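Ribonucleoside-diphosphate reductase subunit beta (Bacillus halodurans C-125, PDB 2RCC) probably forms, with the large subunit, the enzyme that reduces ribonucleotides to deoxyribonucleotides for DNA synthesis, carrying two iron ions per subunit. Local coordinates at residues Phe56-Ser61 with Ile213-Arg218; Lys80-Leu85 with Gln124-Val129; Tyr128-Leu133 with Glu141-Trp146; Tyr198-Ala201 with Lys205-Ser208. All blocks are in the same frame, centred on the assembly; numbering follows the deposited sequence.

Contact 1 (Phe56-Ser61 with Ile213-Arg218); sequences FEINMS and INYINR
E57 and I58 meet Y215 in a small, mostly apolar contact where the loop between helices 41-50 and 61-66 passes over the flank of helix 207-237. The two backbones stay well apart, 11.0 Å between the CA atoms of I58 and Y215, and the two side chains bridge that gap between them. CE2 of the tyrosine does the touching. CD1, the tip of I58, lies 3.9 Å from CE2 of Y215, the two chains overlapping in antiparallel fashion. OE2 of E57 comes to 3.8 Å from the same CE2, its carboxylate plane turned 66° from the ring; this is a van der Waals approach and not a polar bond. The other oxygen, OE1, accepts from the backbone N of T54, which helps to hold the carboxylate. A chi1 of 80° tucks CG of E57 in over its own backbone, and the extended chain beyond it carries the carboxylate to the ring. The loop thereby covers a helix of the all-helical, ferritin-like fold of the reductase small chain, one that also carries E220 and H223, iron ligands by similarity. The ring of Y215 meets W53 as well, their planes about 50° apart. Beyond the contact the loop makes an Asx turn: OD1 of N59 accepts from the backbone N of S61 at 2.9 Å, with M60, a selenomethionine, as N-cap of helix 61-66.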
loop_
_atom_site.group_PDB
_atom_site.type_symbol
_atom_site.label_atom_id
_atom_site.label_comp_id
_atom_site.label_asym_id
_atom_site.label_seq_id
_atom_site.Cartn_x
_atom_site.Cartn_y
_atom_site.Cartn_z
ATOM N N PHE A 56 -12.133 -4.554 13.310
ATOM C CA PHE A 56 -12.191 -4.391 14.738
ATOM C C PHE A 56 -13.279 -3.440 15.221
ATOM O O PHE A 56 -13.572 -3.437 16.401
ATOM C CB PHE A 56 -10.803 -3.985 15.297
ATOM C CG PHE A 56 -9.729 -4.990 14.977
ATOM C CD1 PHE A 56 -9.665 -6.190 15.654
ATOM C CD2 PHE A 56 -8.825 -4.766 13.943
ATOM C CE1 PHE A 56 -8.686 -7.152 15.342
ATOM C CE2 PHE A 56 -7.850 -5.714 13.630
ATOM C CZ PHE A 56 -7.783 -6.913 14.342
ATOM N N GLU A 57 -13.862 -2.650 14.331
ATOM C CA GLU A 57 -14.958 -1.768 14.655
ATOM C C GLU A 57 -16.316 -2.524 14.581
ATOM O O GLU A 57 -17.330 -1.970 14.970
ATOM C CB GLU A 57 -14.948 -0.551 13.685
ATOM C CG GLU A 57 -15.561 -0.777 12.266
ATOM C CD GLU A 57 -15.214 0.324 11.223
ATOM O OE1 GLU A 57 -14.019 0.731 11.073
ATOM O OE2 GLU A 57 -16.160 0.756 10.521
ATOM N N ILE A 58 -16.319 -3.779 14.109
ATOM C CA ILE A 58 -17.547 -4.576 13.924
ATOM C C ILE A 58 -17.662 -5.680 14.982
ATOM O O ILE A 58 -16.801 -6.561 15.086
ATOM C CB ILE A 58 -17.576 -5.138 12.502
ATOM C CG1 ILE A 58 -17.761 -3.964 11.524
ATOM C CG2 ILE A 58 -18.706 -6.167 12.348
ATOM C CD1 ILE A 58 -17.580 -4.325 10.113
ATOM N N ASN A 59 -18.732 -5.622 15.774
ATOM C CA ASN A 59 -18.939 -6.587 16.840
ATOM C C ASN A 59 -19.696 -7.797 16.292
ATOM O O ASN A 59 -20.799 -7.642 15.777
ATOM C CB ASN A 59 -19.719 -5.927 17.976
ATOM C CG ASN A 59 -19.798 -6.801 19.234
ATOM O OD1 ASN A 59 -20.106 -7.991 19.179
ATOM N ND2 ASN A 59 -19.531 -6.194 20.374
HETATM N N MSE A 60 -19.139 -8.988 16.482
HETATM C CA MSE A 60 -19.702 -10.227 15.940
HETATM C C MSE A 60 -20.569 -11.061 16.902
HETATM O O MSE A 60 -20.985 -12.160 16.537
HETATM C CB MSE A 60 -18.550 -11.080 15.389
HETATM C CG MSE A 60 -17.912 -10.537 14.089
HETATM SE SE MSE A 60 -19.069 -10.701 12.618
HETATM C CE MSE A 60 -19.370 -12.581 12.603
ATOM N N SER A 61 -20.857 -10.538 18.097
ATOM C CA SER A 61 -21.611 -11.275 19.119
ATOM C C SER A 61 -22.968 -11.733 18.694
ATOM O O SER A 61 -23.321 -12.873 18.974
ATOM C CB SER A 61 -21.816 -10.414 20.359
ATOM O OG SER A 61 -20.583 -9.873 20.751
ATOM N N ILE A 213 -18.724 -7.566 4.491
ATOM C CA ILE A 213 -18.764 -7.928 3.067
ATOM C C ILE A 213 -19.062 -6.695 2.199
ATOM O O ILE A 213 -18.451 -6.503 1.148
ATOM C CB ILE A 213 -19.830 -9.025 2.762
ATOM C CG1 ILE A 213 -19.466 -10.358 3.426
ATOM C CG2 ILE A 213 -19.987 -9.255 1.260
ATOM C CD1 ILE A 213 -18.211 -11.044 2.895
ATOM N N ASN A 214 -20.003 -5.873 2.642
ATOM C CA ASN A 214 -20.379 -4.674 1.931
ATOM C C ASN A 214 -19.255 -3.641 1.929
ATOM O O ASN A 214 -19.054 -2.988 0.920
ATOM C CB ASN A 214 -21.653 -4.105 2.522
ATOM C CG ASN A 214 -22.357 -3.133 1.591
ATOM O OD1 ASN A 214 -22.640 -2.011 1.978
ATOM N ND2 ASN A 214 -22.613 -3.553 0.347
ATOM N N TYR A 215 -18.525 -3.495 3.047
ATOM C CA TYR A 215 -17.326 -2.632 3.055
ATOM C C TYR A 215 -16.279 -3.147 2.073
ATOM O O TYR A 215 -15.700 -2.338 1.329
ATOM C CB TYR A 215 -16.729 -2.495 4.422
ATOM C CG TYR A 215 -17.603 -1.796 5.468
ATOM C CD1 TYR A 215 -18.718 -1.026 5.124
ATOM C CD2 TYR A 215 -17.245 -1.851 6.801
ATOM C CE1 TYR A 215 -19.470 -0.378 6.117
ATOM C CE2 TYR A 215 -17.969 -1.202 7.767
ATOM C CZ TYR A 215 -19.076 -0.470 7.418
ATOM O OH TYR A 215 -19.799 0.185 8.397
ATOM N N ILE A 216 -16.050 -4.457 2.077
ATOM C CA ILE A 216 -15.132 -5.081 1.112
ATOM C C ILE A 216 -15.580 -4.815 -0.338
ATOM O O ILE A 216 -14.783 -4.371 -1.181
ATOM C CB ILE A 216 -14.987 -6.604 1.322
ATOM C CG1 ILE A 216 -14.281 -6.917 2.650
ATOM C CG2 ILE A 216 -14.235 -7.274 0.103
ATOM C CD1 ILE A 216 -14.373 -8.379 3.166
ATOM N N ASN A 217 -16.863 -5.051 -0.596
ATOM C CA ASN A 217 -17.459 -4.901 -1.925
ATOM C C ASN A 217 -17.385 -3.413 -2.389
ATOM O O ASN A 217 -17.149 -3.160 -3.568
ATOM C CB ASN A 217 -18.897 -5.470 -1.881
ATOM C CG ASN A 217 -19.434 -5.973 -3.229
ATOM O OD1 ASN A 217 -18.731 -6.106 -4.230
ATOM N ND2 ASN A 217 -20.716 -6.324 -3.211
ATOM N N ARG A 218 -17.561 -2.453 -1.467
ATOM C CA ARG A 218 -17.429 -1.013 -1.743
ATOM C C ARG A 218 -15.974 -0.679 -2.174
ATOM O O ARG A 218 -15.739 0.048 -3.144
ATOM C CB ARG A 218 -17.807 -0.167 -0.518
ATOM C CG ARG A 218 -17.357 1.321 -0.579
ATOM C CD ARG A 218 -17.884 2.255 0.534
ATOM N NE ARG A 218 -17.442 2.266 1.963
ATOM C CZ ARG A 218 -16.428 1.642 2.608
ATOM N NH1 ARG A 218 -15.512 0.804 2.054
ATOM N NH2 ARG A 218 -16.347 1.882 3.923
#

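Contact 2 (Lys80-Leu85 with Gln124-Val129); sequences KIIGLL and QSYSYV
Helix segments 80-85 and 124-129 run roughly antiparallel, their N-to-C directions 142° apart and their axes 8.8 Å apart at closest approach; the CA atoms of I82 and Y126 are nearest, 6.2 Å from each other. L85 and Y126 make the main contact. The CB of L85 sits over the middle of the Y126 ring, 3.6 Å from its centroid, a CH-pi contact on one face. The leucine then follows the ring outward: its CD1 reaches CE1 of Y126 at 3.7 Å, and CD2 lies near CZ and OH. A chi1 of -64° swings the ring of Y126 toward the other helix, and chi2 of -52° turns its face to L85. The backbone joins in, since O of L85 comes to 3.4 Å from CD2 of Y126. One turn back along the first helix, I82 fills the angle between the ring and V129. Its CD1 approaches CD1 of Y126 at 3.9 Å, while its CG1 packs against CG1 of V129 at 3.8 Å, those two side chains crossing at about a right angle. All four residues are buried. Y126 is the active-site tyrosine by similarity, probably the radical-bearing one of class I small subunits, and L85 probably helps to hold the tilt of its ring. Around this pair, helix 207-237 packs on Y126 through I216 and on V129 through T209 and M212, while helix 191-202 brings F194 to Y126 and F197 to I82.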
loop_
_atom_site.group_PDB
_atom_site.type_symbol
_atom_site.label_atom_id
_atom_site.label_comp_id
_atom_site.label_asym_id
_atom_site.label_seq_id
_atom_site.Cartn_x
_atom_site.Cartn_y
_atom_site.Cartn_z
ATOM N N LYS A 80 -18.354 -22.762 4.127
ATOM C CA LYS A 80 -17.652 -23.018 2.870
ATOM C C LYS A 80 -17.234 -21.732 2.180
ATOM O O LYS A 80 -16.086 -21.617 1.762
ATOM C CB LYS A 80 -18.484 -23.856 1.910
ATOM C CG LYS A 80 -18.592 -25.294 2.278
ATOM C CD LYS A 80 -19.679 -25.985 1.503
ATOM C CE LYS A 80 -19.885 -27.417 1.992
ATOM N NZ LYS A 80 -18.767 -28.337 1.671
ATOM N N ILE A 81 -18.131 -20.757 2.120
ATOM C CA ILE A 81 -17.853 -19.493 1.440
ATOM C C ILE A 81 -16.869 -18.605 2.238
ATOM O O ILE A 81 -15.849 -18.162 1.679
ATOM C CB ILE A 81 -19.151 -18.736 1.078
ATOM C CG1 ILE A 81 -20.012 -19.554 0.095
ATOM C CG2 ILE A 81 -18.830 -17.407 0.405
ATOM C CD1 ILE A 81 -21.469 -19.065 0.069
ATOM N N ILE A 82 -17.149 -18.362 3.514
ATOM C CA ILE A 82 -16.242 -17.550 4.338
ATOM C C ILE A 82 -14.873 -18.250 4.461
ATOM O O ILE A 82 -13.855 -17.579 4.350
ATOM C CB ILE A 82 -16.858 -17.135 5.731
ATOM C CG1 ILE A 82 -16.245 -15.823 6.188
ATOM C CG2 ILE A 82 -16.780 -18.270 6.815
ATOM C CD1 ILE A 82 -16.797 -14.609 5.351
ATOM N N GLY A 83 -14.883 -19.588 4.622
ATOM C CA GLY A 83 -13.678 -20.419 4.675
ATOM C C GLY A 83 -12.810 -20.279 3.423
ATOM O O GLY A 83 -11.599 -20.106 3.531
ATOM N N LEU A 84 -13.431 -20.329 2.244
ATOM C CA LEU A 84 -12.732 -20.175 0.970
ATOM C C LEU A 84 -12.133 -18.778 0.863
ATOM O O LEU A 84 -10.966 -18.626 0.485
ATOM C CB LEU A 84 -13.670 -20.388 -0.223
ATOM C CG LEU A 84 -12.996 -20.317 -1.600
ATOM C CD1 LEU A 84 -11.794 -21.264 -1.711
ATOM C CD2 LEU A 84 -13.989 -20.581 -2.660
ATOM N N LEU A 85 -12.958 -17.768 1.152
ATOM C CA LEU A 85 -12.503 -16.370 1.140
ATOM C C LEU A 85 -11.306 -16.152 2.082
ATOM O O LEU A 85 -10.354 -15.473 1.700
ATOM C CB LEU A 85 -13.657 -15.409 1.470
ATOM C CG LEU A 85 -14.723 -15.301 0.364
ATOM C CD1 LEU A 85 -15.962 -14.570 0.870
ATOM C CD2 LEU A 85 -14.167 -14.622 -0.861
ATOM N N GLN A 124 -7.796 -10.398 6.346
ATOM C CA GLN A 124 -7.901 -10.496 7.804
ATOM C C GLN A 124 -9.373 -10.439 8.314
ATOM O O GLN A 124 -9.702 -11.053 9.343
ATOM C CB GLN A 124 -7.003 -9.437 8.460
ATOM C CG GLN A 124 -7.031 -9.420 9.986
ATOM C CD GLN A 124 -7.832 -8.286 10.558
ATOM O OE1 GLN A 124 -7.823 -7.158 10.032
ATOM N NE2 GLN A 124 -8.448 -8.536 11.706
ATOM N N SER A 125 -10.217 -9.680 7.617
ATOM C CA SER A 125 -11.629 -9.572 7.940
ATOM C C SER A 125 -12.338 -10.912 7.719
ATOM O O SER A 125 -13.236 -11.273 8.465
ATOM C CB SER A 125 -12.287 -8.459 7.107
ATOM O OG SER A 125 -11.649 -7.210 7.313
ATOM N N TYR A 126 -11.947 -11.658 6.675
ATOM C CA TYR A 126 -12.552 -12.970 6.452
ATOM C C TYR A 126 -12.192 -13.930 7.612
ATOM O O TYR A 126 -13.058 -14.636 8.133
ATOM C CB TYR A 126 -12.146 -13.602 5.127
ATOM C CG TYR A 126 -12.597 -12.854 3.899
ATOM C CD1 TYR A 126 -13.911 -12.481 3.720
ATOM C CD2 TYR A 126 -11.688 -12.531 2.897
ATOM C CE1 TYR A 126 -14.305 -11.741 2.583
ATOM C CE2 TYR A 126 -12.067 -11.836 1.770
ATOM C CZ TYR A 126 -13.371 -11.454 1.602
ATOM O OH TYR A 126 -13.720 -10.773 0.458
ATOM N N SER A 127 -10.935 -13.942 8.008
ATOM C CA SER A 127 -10.498 -14.714 9.176
ATOM C C SER A 127 -11.202 -14.317 10.436
ATOM O O SER A 127 -11.514 -15.154 11.248
ATOM C CB SER A 127 -8.990 -14.571 9.420
ATOM O OG SER A 127 -8.306 -15.145 8.328
ATOM N N TYR A 128 -11.365 -13.022 10.630
ATOM C CA TYR A 128 -12.056 -12.460 11.794
ATOM C C TYR A 128 -13.516 -12.966 11.929
ATOM O O TYR A 128 -13.981 -13.277 13.039
ATOM C CB TYR A 128 -11.988 -10.934 11.672
ATOM C CG TYR A 128 -12.621 -10.100 12.752
ATOM C CD1 TYR A 128 -11.856 -9.574 13.810
ATOM C CD2 TYR A 128 -13.957 -9.737 12.667
ATOM C CE1 TYR A 128 -12.444 -8.763 14.787
ATOM C CE2 TYR A 128 -14.562 -8.942 13.642
ATOM C CZ TYR A 128 -13.806 -8.449 14.690
ATOM O OH TYR A 128 -14.409 -7.620 15.633
ATOM N N VAL A 129 -14.232 -13.023 10.810
ATOM C CA VAL A 129 -15.584 -13.558 10.776
ATOM C C VAL A 129 -15.534 -15.061 11.136
ATOM O O VAL A 129 -16.226 -15.513 12.045
ATOM C CB VAL A 129 -16.265 -13.342 9.392
ATOM C CG1 VAL A 129 -17.586 -14.131 9.269
ATOM C CG2 VAL A 129 -16.508 -11.861 9.121
#

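Contact 3 (Tyr128-Leu133 with Glu141-Trp146); sequences YVLSSL and EIFEYW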
loop_
_atom_site.group_PDB
_atom_site.type_symbol
_atom_site.label_atom_id
_atom_site.label_comp_id
_atom_site.label_asym_id
_atom_site.label_seq_id
_atom_site.Cartn_x
_atom_site.Cartn_y
_atom_site.Cartn_z
ATOM N N TYR A 128 -11.365 -13.022 10.630
ATOM C CA TYR A 128 -12.056 -12.460 11.794
ATOM C C TYR A 128 -13.516 -12.966 11.929
ATOM O O TYR A 128 -13.981 -13.277 13.039
ATOM C CB TYR A 128 -11.988 -10.934 11.672
ATOM C CG TYR A 128 -12.621 -10.100 12.752
ATOM C CD1 TYR A 128 -11.856 -9.574 13.810
ATOM C CD2 TYR A 128 -13.957 -9.737 12.667
ATOM C CE1 TYR A 128 -12.444 -8.763 14.787
ATOM C CE2 TYR A 128 -14.562 -8.942 13.642
ATOM C CZ TYR A 128 -13.806 -8.449 14.690
ATOM O OH TYR A 128 -14.409 -7.620 15.633
ATOM N N VAL A 129 -14.232 -13.023 10.810
ATOM C CA VAL A 129 -15.584 -13.558 10.776
ATOM C C VAL A 129 -15.534 -15.061 11.136
ATOM O O VAL A 129 -16.226 -15.513 12.045
ATOM C CB VAL A 129 -16.265 -13.342 9.392
ATOM C CG1 VAL A 129 -17.586 -14.131 9.269
ATOM C CG2 VAL A 129 -16.508 -11.861 9.121
ATOM N N LEU A 130 -14.690 -15.826 10.452
ATOM C CA LEU A 130 -14.599 -17.265 10.692
ATOM C C LEU A 130 -14.210 -17.601 12.166
ATOM O O LEU A 130 -14.872 -18.427 12.815
ATOM C CB LEU A 130 -13.654 -17.886 9.665
ATOM C CG LEU A 130 -13.585 -19.403 9.550
ATOM C CD1 LEU A 130 -14.936 -19.981 9.217
ATOM C CD2 LEU A 130 -12.532 -19.825 8.541
ATOM N N SER A 131 -13.237 -16.881 12.718
ATOM C CA SER A 131 -12.778 -17.113 14.080
ATOM C C SER A 131 -13.776 -16.652 15.150
ATOM O O SER A 131 -13.669 -17.064 16.293
ATOM C CB SER A 131 -11.411 -16.465 14.321
ATOM O OG SER A 131 -11.498 -15.070 14.184
ATOM N N SER A 132 -14.742 -15.814 14.790
ATOM C CA SER A 132 -15.805 -15.377 15.730
ATOM C C SER A 132 -16.936 -16.426 15.840
ATOM O O SER A 132 -17.751 -16.394 16.774
ATOM C CB SER A 132 -16.449 -14.057 15.264
ATOM O OG SER A 132 -15.490 -13.037 15.104
ATOM N N LEU A 133 -16.999 -17.327 14.863
ATOM C CA LEU A 133 -18.085 -18.276 14.714
ATOM C C LEU A 133 -17.740 -19.753 14.903
ATOM O O LEU A 133 -18.621 -20.500 15.335
ATOM C CB LEU A 133 -18.686 -18.103 13.299
ATOM C CG LEU A 133 -19.253 -16.739 12.934
ATOM C CD1 LEU A 133 -19.774 -16.725 11.493
ATOM C CD2 LEU A 133 -20.321 -16.367 13.908
ATOM N N GLU A 141 -10.229 -27.847 9.347
ATOM C CA GLU A 141 -10.929 -28.812 8.529
ATOM C C GLU A 141 -11.494 -28.165 7.246
ATOM O O GLU A 141 -11.376 -28.733 6.154
ATOM C CB GLU A 141 -12.045 -29.449 9.352
ATOM C CG GLU A 141 -12.871 -30.475 8.592
ATOM C CD GLU A 141 -13.705 -31.381 9.500
ATOM O OE1 GLU A 141 -13.949 -31.002 10.673
ATOM O OE2 GLU A 141 -14.104 -32.477 9.034
ATOM N N ILE A 142 -12.103 -26.982 7.401
ATOM C CA ILE A 142 -12.653 -26.230 6.275
ATOM C C ILE A 142 -11.521 -25.988 5.263
ATOM O O ILE A 142 -11.686 -26.245 4.064
ATOM C CB ILE A 142 -13.282 -24.864 6.709
ATOM C CG1 ILE A 142 -14.577 -25.045 7.534
ATOM C CG2 ILE A 142 -13.587 -24.005 5.480
ATOM C CD1 ILE A 142 -15.061 -23.762 8.284
ATOM N N PHE A 143 -10.361 -25.523 5.753
ATOM C CA PHE A 143 -9.227 -25.237 4.863
ATOM C C PHE A 143 -8.678 -26.490 4.203
ATOM O O PHE A 143 -8.315 -26.456 3.013
ATOM C CB PHE A 143 -8.107 -24.473 5.585
ATOM C CG PHE A 143 -8.539 -23.129 6.176
ATOM C CD1 PHE A 143 -9.486 -22.300 5.555
ATOM C CD2 PHE A 143 -7.920 -22.655 7.332
ATOM C CE1 PHE A 143 -9.831 -21.086 6.118
ATOM C CE2 PHE A 143 -8.260 -21.422 7.874
ATOM C CZ PHE A 143 -9.211 -20.644 7.266
ATOM N N GLU A 144 -8.676 -27.594 4.940
ATOM C CA GLU A 144 -8.177 -28.852 4.419
ATOM C C GLU A 144 -9.085 -29.330 3.277
ATOM O O GLU A 144 -8.585 -29.764 2.241
ATOM C CB GLU A 144 -8.070 -29.878 5.542
ATOM C CG GLU A 144 -7.233 -31.119 5.230
ATOM C CD GLU A 144 -5.742 -30.826 5.034
ATOM O OE1 GLU A 144 -5.256 -29.743 5.450
ATOM O OE2 GLU A 144 -5.054 -31.703 4.465
ATOM N N TYR A 145 -10.404 -29.211 3.448
ATOM C CA TYR A 145 -11.325 -29.543 2.356
ATOM C C TYR A 145 -11.092 -28.675 1.134
ATOM O O TYR A 145 -11.049 -29.195 0.023
ATOM C CB TYR A 145 -12.781 -29.457 2.776
ATOM C CG TYR A 145 -13.243 -30.662 3.550
ATOM C CD1 TYR A 145 -13.345 -31.906 2.924
ATOM C CD2 TYR A 145 -13.620 -30.566 4.890
ATOM C CE1 TYR A 145 -13.778 -33.015 3.607
ATOM C CE2 TYR A 145 -14.059 -31.686 5.585
ATOM C CZ TYR A 145 -14.133 -32.901 4.934
ATOM O OH TYR A 145 -14.561 -34.014 5.609
ATOM N N TRP A 146 -10.935 -27.368 1.329
ATOM C CA TRP A 146 -10.637 -26.504 0.185
ATOM C C TRP A 146 -9.269 -26.796 -0.432
ATOM O O TRP A 146 -9.139 -26.727 -1.645
ATOM C CB TRP A 146 -10.749 -25.027 0.520
ATOM C CG TRP A 146 -12.149 -24.544 0.548
ATOM C CD1 TRP A 146 -12.814 -24.032 1.600
ATOM C CD2 TRP A 146 -13.071 -24.567 -0.544
ATOM N NE1 TRP A 146 -14.097 -23.708 1.235
ATOM C CE2 TRP A 146 -14.276 -24.030 -0.082
ATOM C CE3 TRP A 146 -12.985 -24.985 -1.875
ATOM C CZ2 TRP A 146 -15.389 -23.893 -0.899
ATOM C CZ3 TRP A 146 -14.084 -24.828 -2.692
ATOM C CH2 TRP A 146 -15.269 -24.304 -2.197
#
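L130 reaches across from helix 106-133 and divides its two methyls between I142 and F143 on helix 136-147. With CG anti to the backbone N (chi1 -169°), the leucine extends toward the other helix, and with I142 it closes the 10.2 Å between the CA atoms of L130 and I142. CD1 of L130 meets CD1 of I142 at 3.9 Å, where the two chains run alongside, oppositely directed. The second branch goes to the aromatic ring: CD2 of L130 lies 3.7 Å from CZ of F143 and only slightly farther from CE1. Leucine and phenylalanine approach from opposite directions, and the methyl meets the far end of the ring obliquely. F143 does not leave its backbone pointing at the partner; the length of its side chain carries CZ there. I142 and F143 are sequence neighbours, so the leucine fork straddles consecutive side chains of one helix turn. Helix 72-87 shares this core: I82 touches L130, F87 touches F143, and W146 donates its NE1 to O of K80. Two helices joined by a short link, with a third wedged against their apolar sides, form part of the helical ferritin-like fold, with L130 about 6 Å, side chain to side chain, from Y126, the active-site tyrosine by similarity.

Contact 4 (Tyr198-Ala201 with Lys205-Ser208); sequences YNLA and KMVS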
loop_
_atom_site.group_PDB
_atom_site.type_symbol
_atom_site.label_atom_id
_atom_site.label_comp_id
_atom_site.label_asym_id
_atom_site.label_seq_id
_atom_site.Cartn_x
_atom_site.Cartn_y
_atom_site.Cartn_z
ATOM N N TYR A 198 -25.589 -11.173 1.661
ATOM C CA TYR A 198 -26.634 -10.138 1.641
ATOM C C TYR A 198 -28.029 -10.746 1.737
ATOM O O TYR A 198 -28.925 -10.119 2.321
ATOM C CB TYR A 198 -26.544 -9.261 0.381
ATOM C CG TYR A 198 -25.225 -8.538 0.173
ATOM C CD1 TYR A 198 -24.521 -7.967 1.233
ATOM C CD2 TYR A 198 -24.710 -8.374 -1.113
ATOM C CE1 TYR A 198 -23.316 -7.292 1.013
ATOM C CE2 TYR A 198 -23.533 -7.712 -1.336
ATOM C CZ TYR A 198 -22.851 -7.172 -0.274
ATOM O OH TYR A 198 -21.693 -6.518 -0.534
ATOM N N ASN A 199 -28.215 -11.950 1.174
ATOM C CA ASN A 199 -29.509 -12.654 1.250
ATOM C C ASN A 199 -29.830 -12.968 2.702
ATOM O O ASN A 199 -30.991 -12.967 3.090
ATOM C CB ASN A 199 -29.491 -13.943 0.398
ATOM C CG ASN A 199 -30.819 -14.724 0.443
ATOM O OD1 ASN A 199 -31.866 -14.210 0.075
ATOM N ND2 ASN A 199 -30.752 -15.975 0.867
ATOM N N LEU A 200 -28.822 -13.279 3.513
ATOM C CA LEU A 200 -29.062 -13.516 4.957
ATOM C C LEU A 200 -29.471 -12.242 5.684
ATOM O O LEU A 200 -30.459 -12.226 6.434
ATOM C CB LEU A 200 -27.828 -14.145 5.655
ATOM C CG LEU A 200 -27.449 -15.582 5.256
ATOM C CD1 LEU A 200 -26.166 -16.041 5.925
ATOM C CD2 LEU A 200 -28.582 -16.566 5.596
ATOM N N ALA A 201 -28.755 -11.170 5.396
ATOM C CA ALA A 201 -28.902 -9.909 6.091
ATOM C C ALA A 201 -30.171 -9.170 5.730
ATOM O O ALA A 201 -30.724 -8.514 6.594
ATOM C CB ALA A 201 -27.671 -9.034 5.881
ATOM N N LYS A 205 -30.513 -11.754 9.360
ATOM C CA LYS A 205 -29.587 -12.761 9.873
ATOM C C LYS A 205 -28.146 -12.423 9.454
ATOM O O LYS A 205 -27.913 -12.005 8.333
ATOM C CB LYS A 205 -29.960 -14.154 9.351
ATOM C CG LYS A 205 -31.324 -14.736 9.861
ATOM C CD LYS A 205 -31.289 -15.101 11.374
ATOM C CE LYS A 205 -32.436 -16.054 11.856
ATOM N NZ LYS A 205 -32.609 -16.097 13.383
HETATM N N MSE A 206 -27.190 -12.560 10.364
HETATM C CA MSE A 206 -25.772 -12.384 10.030
HETATM C C MSE A 206 -25.472 -11.024 9.400
HETATM O O MSE A 206 -24.741 -10.910 8.411
HETATM C CB MSE A 206 -25.269 -13.535 9.131
HETATM C CG MSE A 206 -25.616 -14.955 9.655
HETATM SE SE MSE A 206 -25.162 -15.238 11.541
HETATM C CE MSE A 206 -23.256 -15.391 11.220
ATOM N N VAL A 207 -26.024 -9.997 10.031
ATOM C CA VAL A 207 -25.962 -8.634 9.530
ATOM C C VAL A 207 -24.560 -7.999 9.671
ATOM O O VAL A 207 -24.125 -7.244 8.786
ATOM C CB VAL A 207 -27.036 -7.759 10.226
ATOM C CG1 VAL A 207 -26.901 -6.293 9.796
ATOM C CG2 VAL A 207 -28.452 -8.289 9.919
ATOM N N SER A 208 -23.861 -8.279 10.771
ATOM C CA SER A 208 -22.481 -7.781 10.937
ATOM C C SER A 208 -21.534 -8.342 9.878
ATOM O O SER A 208 -20.699 -7.620 9.339
ATOM C CB SER A 208 -21.963 -8.059 12.331
ATOM O OG SER A 208 -22.675 -7.269 13.245
#
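L200 and K205 are joined by the one hydrogen bond between the segments, K205 N to L200 O at 3.0 Å, where the chain passes from helix 191-202 into helix 207-237. Spanning five residues, one more than a regular helical bond, it closes the turn between these helices and is fairly straight (156°), but the donor stands 45° out of the carbonyl plane. Along the L200 side chain, CB comes first and rests against O of K205 at 3.4 Å. CG, anti to the carbonyl carbon (chi1 -68°), directs the fork along the selenomethionine M206. At the tip, CD1 packs on CG of M206 at 3.9 Å, the two chains running alongside in the same direction; both also touch F78 of helix 72-87. The K205 carbonyl turns back on the helix end, with its O 3.2 Å from CA of A201 in a CA-H...O contact. CB of A201 meets CG2 of V207 more loosely, at 4.2 Å. M206, the N-cap of the second helix, has left-handed backbone angles, and its backbone N hydrogen-bonds OE1 of Q66. Main-chain polar groups and apolar side chains thus make this turn, while the ammonium of K205 finds its hydrogen-bond partner, T69, outside it.

How the contacts relate
Contacts 2 and 3 form one continuous core: their centres are 6 Å apart, they share Y128 and V129, and CG2 of I82 lies 3.5 Å from CD1 of L130. Contact 1, its centre about 12 Å from that of contact 2, spans the chain interval that holds the other three. It joins contact 2 through a probable hydrogen bond, I58 O to Y128 OH at 2.7 Å, and through I216, whose CD1 is 3.4 Å from CE1 of Y126. Contacts 1 and 4 both use helix 207-237, whereas L133 and M206 link contacts 3 and 4. Contact 2 holds Y126, the active-site tyrosine by similarity, whose side chain is about 4 Å from that of H122, an iron ligand on the same basis.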